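Local coordinates for protein beta-phosphoglucomutase (Clostridium difficile, PDB 4GIB) that probably interconverts beta-D-glucose 1-phosphate and beta-D-glucose 6-phosphate as a magnesium-dependent phosphomutase of the HAD-like superfamily, at residues V55-D60 and D77-F82; D110-N115 and I145-H150; I117-E122 and D227-L232. All coordinates share one frame; numbering follows the deposited sequence. Where two conformers were deposited one is given.

Contact 1: residues V55-D60 and D77-F82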
loop_
_atom_site.group_PDB
_atom_site.type_symbol
_atom_site.label_atom_id
_atom_site.label_comp_id
_atom_site.label_asym_id
_atom_site.label_seq_id
_atom_site.Cartn_x
_atom_site.Cartn_y
_atom_site.Cartn_z
ATOM N N VAL A 55 -22.629 5.215 13.487
ATOM C CA VAL A 55 -23.476 5.903 12.512
ATOM C C VAL A 55 -24.390 4.891 11.795
ATOM O O VAL A 55 -24.777 5.077 10.645
ATOM C CB VAL A 55 -22.644 6.775 11.520
ATOM C CG1 VAL A 55 -22.009 7.945 12.266
ATOM C CG2 VAL A 55 -21.571 5.934 10.771
ATOM N N GLY A 56 -24.739 3.826 12.515
ATOM C CA GLY A 56 -25.655 2.808 12.028
ATOM C C GLY A 56 -25.168 1.978 10.860
ATOM O O GLY A 56 -25.964 1.346 10.176
ATOM N N ILE A 57 -23.859 1.962 10.644
ATOM C CA ILE A 57 -23.278 1.228 9.545
ATOM C C ILE A 57 -22.369 0.146 10.113
ATOM O O ILE A 57 -21.510 0.420 10.946
ATOM C CB ILE A 57 -22.456 2.180 8.639
ATOM C CG1 ILE A 57 -23.340 3.307 8.101
ATOM C CG2 ILE A 57 -21.849 1.420 7.489
ATOM C CD1 ILE A 57 -22.587 4.383 7.291
ATOM N N ASP A 58 -22.580 -1.094 9.705
ATOM C CA ASP A 58 -21.716 -2.173 10.170
ATOM C C ASP A 58 -21.074 -2.814 8.949
ATOM O O ASP A 58 -21.712 -3.540 8.188
ATOM C CB ASP A 58 -22.435 -3.183 11.101
ATOM C CG ASP A 58 -23.615 -3.872 10.452
ATOM O OD1 ASP A 58 -24.016 -3.455 9.344
ATOM O OD2 ASP A 58 -24.147 -4.835 11.067
ATOM N N ILE A 59 -19.808 -2.474 8.762
ATOM C CA ILE A 59 -19.014 -2.955 7.654
ATOM C C ILE A 59 -18.527 -4.371 7.978
ATOM O O ILE A 59 -18.432 -4.752 9.154
ATOM C CB ILE A 59 -17.817 -1.990 7.374
ATOM C CG1 ILE A 59 -16.830 -1.949 8.550
ATOM C CG2 ILE A 59 -18.323 -0.582 7.106
ATOM C CD1 ILE A 59 -15.724 -0.925 8.386
ATOM N N ASP A 60 -18.252 -5.147 6.938
ATOM C CA ASP A 60 -17.782 -6.525 7.092
ATOM C C ASP A 60 -16.467 -6.682 6.348
ATOM O O ASP A 60 -16.149 -5.874 5.482
ATOM C CB ASP A 60 -18.825 -7.515 6.559
ATOM C CG ASP A 60 -19.175 -7.277 5.089
ATOM O OD1 ASP A 60 -18.613 -6.357 4.469
ATOM O OD2 ASP A 60 -20.028 -8.018 4.551
ATOM N N ASP A 77 -15.549 8.527 3.661
ATOM C CA ASP A 77 -16.632 8.847 2.701
ATOM C C ASP A 77 -17.253 7.590 2.099
ATOM O O ASP A 77 -18.472 7.526 1.905
ATOM C CB ASP A 77 -16.146 9.775 1.558
ATOM C CG ASP A 77 -16.232 11.256 1.904
ATOM O OD1 ASP A 77 -16.715 11.617 3.004
ATOM O OD2 ASP A 77 -15.842 12.081 1.056
ATOM N N ARG A 78 -16.427 6.600 1.782
ATOM C CA ARG A 78 -16.943 5.343 1.265
ATOM C C ARG A 78 -17.774 4.600 2.331
ATOM O O ARG A 78 -18.777 3.975 2.016
ATOM C CB ARG A 78 -15.812 4.459 0.739
ATOM C CG ARG A 78 -15.141 5.042 -0.474
ATOM C CD ARG A 78 -14.093 4.129 -1.047
ATOM N NE ARG A 78 -13.362 4.812 -2.101
ATOM C CZ ARG A 78 -12.448 4.245 -2.880
ATOM N NH1 ARG A 78 -12.140 2.957 -2.734
ATOM N NH2 ARG A 78 -11.840 4.972 -3.812
ATOM N N ILE A 79 -17.367 4.674 3.591
ATOM C CA ILE A 79 -18.146 4.035 4.642
ATOM C C ILE A 79 -19.508 4.723 4.743
ATOM O O ILE A 79 -20.540 4.063 4.776
ATOM C CB ILE A 79 -17.437 4.081 6.007
ATOM C CG1 ILE A 79 -16.133 3.272 5.949
ATOM C CG2 ILE A 79 -18.339 3.501 7.086
ATOM C CD1 ILE A 79 -15.291 3.388 7.210
ATOM N N LEU A 80 -19.507 6.051 4.763
ATOM C CA LEU A 80 -20.762 6.803 4.857
ATOM C C LEU A 80 -21.646 6.553 3.642
ATOM O O LEU A 80 -22.849 6.426 3.772
ATOM C CB LEU A 80 -20.477 8.275 5.060
ATOM C CG LEU A 80 -19.681 8.533 6.328
ATOM C CD1 LEU A 80 -19.319 9.995 6.423
ATOM C CD2 LEU A 80 -20.421 8.050 7.587
ATOM N N GLU A 81 -21.022 6.496 2.468
ATOM C CA GLU A 81 -21.690 6.159 1.216
ATOM C C GLU A 81 -22.487 4.882 1.364
ATOM O O GLU A 81 -23.645 4.798 0.956
ATOM C CB GLU A 81 -20.641 5.864 0.147
ATOM C CG GLU A 81 -21.163 4.907 -0.942
ATOM C CD GLU A 81 -20.158 3.808 -1.276
ATOM O OE1 GLU A 81 -20.502 2.904 -2.079
ATOM O OE2 GLU A 81 -19.045 3.815 -0.696
ATOM N N PHE A 82 -21.841 3.877 1.942
ATOM C CA PHE A 82 -22.453 2.553 2.123
ATOM C C PHE A 82 -23.803 2.673 2.857
ATOM O O PHE A 82 -24.681 1.840 2.670
ATOM C CB PHE A 82 -21.484 1.601 2.838
ATOM C CG PHE A 82 -22.042 0.211 3.064
ATOM C CD1 PHE A 82 -22.177 -0.688 2.000
ATOM C CD2 PHE A 82 -22.402 -0.213 4.344
ATOM C CE1 PHE A 82 -22.686 -1.960 2.200
ATOM C CE2 PHE A 82 -22.914 -1.490 4.555
ATOM C CZ PHE A 82 -23.058 -2.365 3.479
#
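Ile57 is the hub of this contact, because both branches of its side chain press on helix 72-82 along residues 77-82. The tip of the longer branch, CD1, meets the backbone itself: it lies 3.3 Å from Ile79 O and 3.9 Å from Leu80 CA. The shorter branch serves two partners. A chi1 of -58° puts CG2 anti to the backbone N and CG1 beside it, and both branches reach the helix; Ile57 CG2 comes within 3.6 Å of Phe82 CD2, approaching the ring at its edge and in its plane. Ile57 CG2 also lies 4.1 Å from Ile79 CG2, and the same methyl of Ile79 receives CG2 of Ile59, so one branch of Ile79 sits against two isoleucines of the loop. No hydrogen bond crosses between the segments; the evidence for cohesion is therefore apolar contact around these buried isoleucines.

Packing thins toward both ends. At Val55 a single methyl pair remains, CG2 to Leu80 CD2 at 4.0 Å, the two side chains crossing nearly at a right angle. On the solvent side, the exposed Phe82 ring reaches the loop backbone loosely, with CE2 4.3 Å from Asp58 O, and meets the ring of Phe63. Gly56 (phi +66°) is the C-prime residue of the Schellman motif that ends helix 41-53: Gly56 N bonds to His53 O, and Ile57 N to a carbonyl one residue earlier.

This is the helical cap of the HAD fold. Helix 41-53 lies under the isoleucines, its Trp48, a predicted substrate-binding residue, touching both Ile59 and Ile79. Helix 91-109 flanks the other end through Met97 beside Val55 and Lys94 beside Leu80.

Contact 2: residues D110-N115 and I145-H150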
loop_
_atom_site.group_PDB
_atom_site.type_symbol
_atom_site.label_atom_id
_atom_site.label_comp_id
_atom_site.label_asym_id
_atom_site.label_seq_id
_atom_site.Cartn_x
_atom_site.Cartn_y
_atom_site.Cartn_z
ATOM N N ASP A 110 0.742 0.629 17.450
ATOM C CA ASP A 110 1.869 0.873 18.321
ATOM C C ASP A 110 2.407 -0.430 18.954
ATOM O O ASP A 110 3.484 -0.422 19.535
ATOM C CB ASP A 110 1.564 1.979 19.337
ATOM C CG ASP A 110 1.578 3.401 18.687
ATOM O OD1 ASP A 110 1.526 3.509 17.428
ATOM O OD2 ASP A 110 1.640 4.407 19.433
ATOM N N GLU A 111 1.696 -1.550 18.771
ATOM C CA GLU A 111 2.167 -2.857 19.263
ATOM C C GLU A 111 2.886 -3.688 18.181
ATOM O O GLU A 111 3.233 -4.842 18.407
ATOM C CB GLU A 111 1.005 -3.669 19.852
ATOM C CG GLU A 111 0.238 -2.928 20.944
ATOM C CD GLU A 111 1.154 -2.349 22.011
ATOM O OE1 GLU A 111 2.152 -3.005 22.361
ATOM O OE2 GLU A 111 0.868 -1.241 22.500
ATOM N N ILE A 112 3.094 -3.115 17.009
ATOM C CA ILE A 112 3.810 -3.812 15.939
ATOM C C ILE A 112 5.322 -3.810 16.241
ATOM O O ILE A 112 5.841 -2.844 16.805
ATOM C CB ILE A 112 3.506 -3.158 14.561
ATOM C CG1 ILE A 112 1.996 -3.259 14.250
ATOM C CG2 ILE A 112 4.288 -3.826 13.471
ATOM C CD1 ILE A 112 1.558 -2.542 12.955
ATOM N N THR A 113 6.006 -4.915 15.916
ATOM C CA THR A 113 7.458 -5.052 16.108
ATOM C C THR A 113 8.090 -5.627 14.830
ATOM O O THR A 113 7.422 -5.759 13.810
ATOM C CB THR A 113 7.801 -6.026 17.270
ATOM O OG1 THR A 113 7.363 -7.352 16.932
ATOM C CG2 THR A 113 7.171 -5.568 18.594
ATOM N N SER A 114 9.370 -5.994 14.898
ATOM C CA SER A 114 10.072 -6.578 13.750
ATOM C C SER A 114 9.527 -7.963 13.383
ATOM O O SER A 114 9.587 -8.378 12.224
ATOM C CB SER A 114 11.583 -6.630 14.010
ATOM O OG SER A 114 11.871 -7.213 15.266
ATOM N N ASN A 115 8.972 -8.664 14.363
ATOM C CA ASN A 115 8.373 -9.965 14.120
ATOM C C ASN A 115 7.186 -9.900 13.159
ATOM O O ASN A 115 6.790 -10.924 12.621
ATOM C CB ASN A 115 7.910 -10.600 15.435
ATOM C CG ASN A 115 9.057 -11.176 16.252
ATOM O OD1 ASN A 115 10.096 -11.566 15.709
ATOM N ND2 ASN A 115 8.860 -11.259 17.562
ATOM N N ILE A 145 5.084 5.964 8.118
ATOM C CA ILE A 145 6.365 6.221 8.787
ATOM C C ILE A 145 6.360 5.570 10.185
ATOM O O ILE A 145 7.262 4.798 10.527
ATOM C CB ILE A 145 6.671 7.746 8.868
ATOM C CG1 ILE A 145 6.866 8.323 7.456
ATOM C CG2 ILE A 145 7.957 8.031 9.711
ATOM C CD1 ILE A 145 7.280 9.788 7.428
ATOM N N ASN A 146 5.322 5.854 10.963
ATOM C CA ASN A 146 5.175 5.255 12.288
ATOM C C ASN A 146 5.288 3.718 12.206
ATOM O O ASN A 146 5.975 3.089 13.006
ATOM C CB ASN A 146 3.828 5.677 12.917
ATOM C CG ASN A 146 3.706 5.281 14.402
ATOM O OD1 ASN A 146 4.708 5.126 15.098
ATOM N ND2 ASN A 146 2.471 5.141 14.884
ATOM N N VAL A 147 4.644 3.117 11.214
ATOM C CA VAL A 147 4.673 1.661 11.081
ATOM C C VAL A 147 6.072 1.122 10.743
ATOM O O VAL A 147 6.525 0.154 11.356
ATOM C CB VAL A 147 3.665 1.169 10.040
ATOM C CG1 VAL A 147 3.780 -0.353 9.869
ATOM C CG2 VAL A 147 2.256 1.570 10.439
ATOM N N LEU A 148 6.750 1.732 9.773
ATOM C CA LEU A 148 8.118 1.309 9.422
ATOM C C LEU A 148 9.087 1.416 10.598
ATOM O O LEU A 148 10.007 0.596 10.718
ATOM C CB LEU A 148 8.685 2.121 8.261
ATOM C CG LEU A 148 7.972 2.000 6.924
ATOM C CD1 LEU A 148 8.686 2.860 5.905
ATOM C CD2 LEU A 148 7.886 0.559 6.481
ATOM N N ASN A 149 8.913 2.431 11.440
ATOM C CA ASN A 149 9.788 2.588 12.609
ATOM C C ASN A 149 9.563 1.475 13.646
ATOM O O ASN A 149 10.510 1.003 14.249
ATOM C CB ASN A 149 9.684 3.992 13.208
ATOM C CG ASN A 149 10.521 5.025 12.416
ATOM O OD1 ASN A 149 9.974 5.878 11.724
ATOM N ND2 ASN A 149 11.854 4.908 12.491
ATOM N N HIS A 150 8.311 1.061 13.825
ATOM C CA HIS A 150 7.966 -0.082 14.699
ATOM C C HIS A 150 8.496 -1.419 14.151
ATOM O O HIS A 150 8.880 -2.312 14.917
ATOM C CB HIS A 150 6.456 -0.173 14.864
ATOM C CG HIS A 150 5.911 0.780 15.869
ATOM N ND1 HIS A 150 5.526 2.063 15.549
ATOM C CD2 HIS A 150 5.717 0.648 17.202
ATOM C CE1 HIS A 150 5.075 2.665 16.638
ATOM N NE2 HIS A 150 5.194 1.832 17.656
#
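Asn146 and His150, one helical turn apart, are turned toward Asp110 by different first torsions: CG of Asn146 extends opposite the backbone N (chi1 -170°), whereas CG of His150 lies beside it (chi1 -80°). Asn146 ND2 thereby donates a hydrogen bond to Asp110 OD1 at 3.2 Å. It arrives on the syn side of the carboxylate, slightly out of plane, with the two flat groups almost perpendicular.

The imidazole is fixed in rotation by its own helix: His150 ND1 donates to Asn146 O at 2.8 Å and nearly straight (169°). That carbonyl also accepts from His150 N, on the opposite face of its plane. Held so, the ring lies alongside the loop, with CE1 3.7 Å from Asp110 OD1 and the ring edge turned to Ile112 O, which is 3.4 Å from His150 CB. Further along, Thr113 CA makes a CA-H...O contact of 3.3 Å with His150 O.

The loop 110-115 leaves helix 91-109 of the cap and lies against core helix 144-151, consistent with a cap-to-core linker. Ile112 CD1 packs 4.4 Å from Val147 CG1, and Val147 in turn touches Ile109 of helix 91-109 and Leu33 of helix 33-37.

Contact 3: residues I117-E122 and D227-L232; sequences ILPGIE and DSTNQL
Two flat groups meet at Pro119 and Asn230, the amide of Asn230 and the carbonyl of Pro119. Pro119 belongs to a type II beta turn from Leu118 to Ile121, closed by a bond from Ile121 N to Leu118 O, that leads into helix 121-130 of the Rossmann-like HAD core. Pro119 CB stands obliquely off the amide plane, neither squarely over it nor within it, and is 3.1 Å from Asn230 OD1 and 3.6 Å from Asn230 ND2. The Pro119 carbonyl, by contrast, is used in its own plane: Thr229 OG1 donates to Pro119 O at 2.6 Å, on a lone pair, with a C=O...donor angle of 140°.

Pro119 and Gly120 hold the two central positions of the turn, Gly120 with the positive phi (85°) expected there, and Gly120 is also the N-cap of the helix. Facing it, Thr229-Gln231 form a short 3-10 segment, and the backbones come nearest at Gly120 and Asn230.

Thr229 is buried and carries the contact. Its OG1 lies between the backbone N and the carbonyl carbon (chi1 58°), which aims the hydroxyl at the turn while CG2 packs 3.9 Å from Leu118 CB. The Leu118 and Thr229 side chains cross at about a right angle. The hydroxyl of this buried residue, with Leu118 CB and Pro119 CD nearby, is satisfied by the Pro119 carbonyl.

Deeper in, Leu232 reaches Val211 and Val213 of strand 209-213 and Val226 of strand 224-226, which places the contact beside the edge of the parallel sheet. Leu118 also makes a backbone hydrogen bond to Ile37, tying the turn to helix 33-37. A water donates to Leu232 O at 2.9 Å, and beside Thr229 the side chains of Ile121 and Leu232 run together, CD1 to CD1 at 4.1 Å.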
loop_
_atom_site.group_PDB
_atom_site.type_symbol
_atom_site.label_atom_id
_atom_site.label_comp_id
_atom_site.label_asym_id
_atom_site.label_seq_id
_atom_site.Cartn_x
_atom_site.Cartn_y
_atom_site.Cartn_z
ATOM N N ILE A 117 7.082 -8.253 10.254
ATOM C CA ILE A 117 7.513 -8.048 8.884
ATOM C C ILE A 117 7.120 -9.297 8.122
ATOM O O ILE A 117 7.467 -10.402 8.538
ATOM C CB ILE A 117 9.037 -7.908 8.786
ATOM C CG1 ILE A 117 9.511 -6.671 9.541
ATOM C CG2 ILE A 117 9.482 -7.831 7.310
ATOM C CD1 ILE A 117 11.016 -6.595 9.663
ATOM N N LEU A 118 6.412 -9.149 7.007
ATOM C CA LEU A 118 5.989 -10.344 6.264
ATOM C C LEU A 118 7.201 -11.180 5.833
ATOM O O LEU A 118 8.264 -10.634 5.554
ATOM C CB LEU A 118 5.046 -10.001 5.105
ATOM C CG LEU A 118 3.656 -9.558 5.590
ATOM C CD1 LEU A 118 2.714 -9.112 4.457
ATOM C CD2 LEU A 118 3.002 -10.687 6.414
ATOM N N PRO A 119 7.055 -12.518 5.845
ATOM C CA PRO A 119 8.136 -13.444 5.476
ATOM C C PRO A 119 8.761 -13.119 4.122
ATOM O O PRO A 119 8.034 -12.851 3.164
ATOM C CB PRO A 119 7.423 -14.801 5.395
ATOM C CG PRO A 119 6.214 -14.660 6.235
ATOM C CD PRO A 119 5.813 -13.227 6.197
ATOM N N GLY A 120 10.096 -13.139 4.054
ATOM C CA GLY A 120 10.833 -12.863 2.821
ATOM C C GLY A 120 11.101 -11.398 2.499
ATOM O O GLY A 120 11.922 -11.100 1.645
ATOM N N ILE A 121 10.448 -10.472 3.191
ATOM C CA ILE A 121 10.607 -9.038 2.883
ATOM C C ILE A 121 11.972 -8.485 3.268
ATOM O O ILE A 121 12.614 -7.823 2.457
ATOM C CB ILE A 121 9.501 -8.206 3.520
ATOM C CG1 ILE A 121 8.155 -8.626 2.946
ATOM C CG2 ILE A 121 9.722 -6.686 3.264
ATOM C CD1 ILE A 121 8.020 -8.360 1.431
ATOM N N GLU A 122 12.420 -8.742 4.497
ATOM C CA GLU A 122 13.755 -8.290 4.909
ATOM C C GLU A 122 14.833 -8.762 3.961
ATOM O O GLU A 122 15.717 -7.999 3.595
ATOM C CB GLU A 122 14.138 -8.785 6.297
ATOM C CG GLU A 122 13.712 -7.921 7.415
ATOM C CD GLU A 122 14.394 -8.327 8.708
ATOM O OE1 GLU A 122 14.174 -9.475 9.164
ATOM O OE2 GLU A 122 15.146 -7.489 9.265
ATOM N N ASP A 227 2.241 -16.164 -4.978
ATOM C CA ASP A 227 1.335 -16.607 -3.920
ATOM C C ASP A 227 1.448 -15.835 -2.618
ATOM O O ASP A 227 0.432 -15.473 -2.030
ATOM C CB ASP A 227 1.584 -18.099 -3.602
ATOM C CG ASP A 227 1.210 -19.016 -4.753
ATOM O OD1 ASP A 227 0.523 -18.549 -5.680
ATOM O OD2 ASP A 227 1.588 -20.213 -4.728
ATOM N N SER A 228 2.681 -15.631 -2.159
ATOM C CA SER A 228 2.935 -14.958 -0.906
ATOM C C SER A 228 4.279 -14.243 -0.939
ATOM O O SER A 228 5.079 -14.441 -1.872
ATOM C CB SER A 228 2.925 -15.962 0.249
ATOM O OG SER A 228 4.011 -16.857 0.161
ATOM N N THR A 229 4.522 -13.428 0.095
ATOM C CA THR A 229 5.748 -12.636 0.201
ATOM C C THR A 229 7.013 -13.509 0.182
ATOM O O THR A 229 8.082 -13.043 -0.214
ATOM C CB THR A 229 5.720 -11.705 1.446
ATOM O OG1 THR A 229 5.541 -12.486 2.635
ATOM C CG2 THR A 229 4.567 -10.678 1.339
ATOM N N ASN A 230 6.887 -14.774 0.585
ATOM C CA ASN A 230 8.017 -15.719 0.548
ATOM C C ASN A 230 8.456 -16.076 -0.857
ATOM O O ASN A 230 9.546 -16.626 -1.048
ATOM C CB ASN A 230 7.665 -17.027 1.259
ATOM C CG ASN A 230 7.984 -17.005 2.725
ATOM O OD1 ASN A 230 8.902 -16.310 3.171
ATOM N ND2 ASN A 230 7.267 -17.816 3.488
ATOM N N GLN A 231 7.593 -15.791 -1.830
ATOM C CA GLN A 231 7.875 -16.093 -3.224
ATOM C C GLN A 231 8.575 -14.905 -3.897
ATOM O O GLN A 231 9.010 -15.015 -5.030
ATOM C CB GLN A 231 6.568 -16.387 -3.960
ATOM C CG GLN A 231 5.658 -17.429 -3.288
ATOM C CD GLN A 231 6.265 -18.802 -3.253
ATOM O OE1 GLN A 231 6.833 -19.258 -4.240
ATOM N NE2 GLN A 231 6.123 -19.493 -2.124
ATOM N N LEU A 232 8.650 -13.768 -3.202
ATOM C CA LEU A 232 9.298 -12.562 -3.731
ATOM C C LEU A 232 10.826 -12.635 -3.618
ATOM O O LEU A 232 11.431 -11.954 -2.787
ATOM C CB LEU A 232 8.797 -11.320 -3.002
ATOM C CG LEU A 232 7.329 -10.928 -3.202
ATOM C CD1 LEU A 232 7.011 -9.718 -2.346
ATOM C CD2 LEU A 232 7.057 -10.649 -4.669
HETATM O O HOH W 1 12.522 -12.678 -0.247
#

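How the contacts relate
From the N terminus, contact 1 closes first: it folds the loop after helix 41-53 back on helix 72-82 and stays within the helical cap. Contact 2 opens only at Asp110, after helix 91-109 has run out of the cap, and closes at helix 144-151 of the core. Before it does, contact 3 opens at Ile117, and it closes near the C terminus at residues 227-232, so contacts 2 and 3 cross. Their first segments adjoin in sequence, and the centres of the two contacts are 17 Å apart, whereas that of contact 1 is 28 Å from contact 2's. Together contacts 2 and 3 tie the chain re-entering the core to helix 144-151 and the loop after strand 224-226.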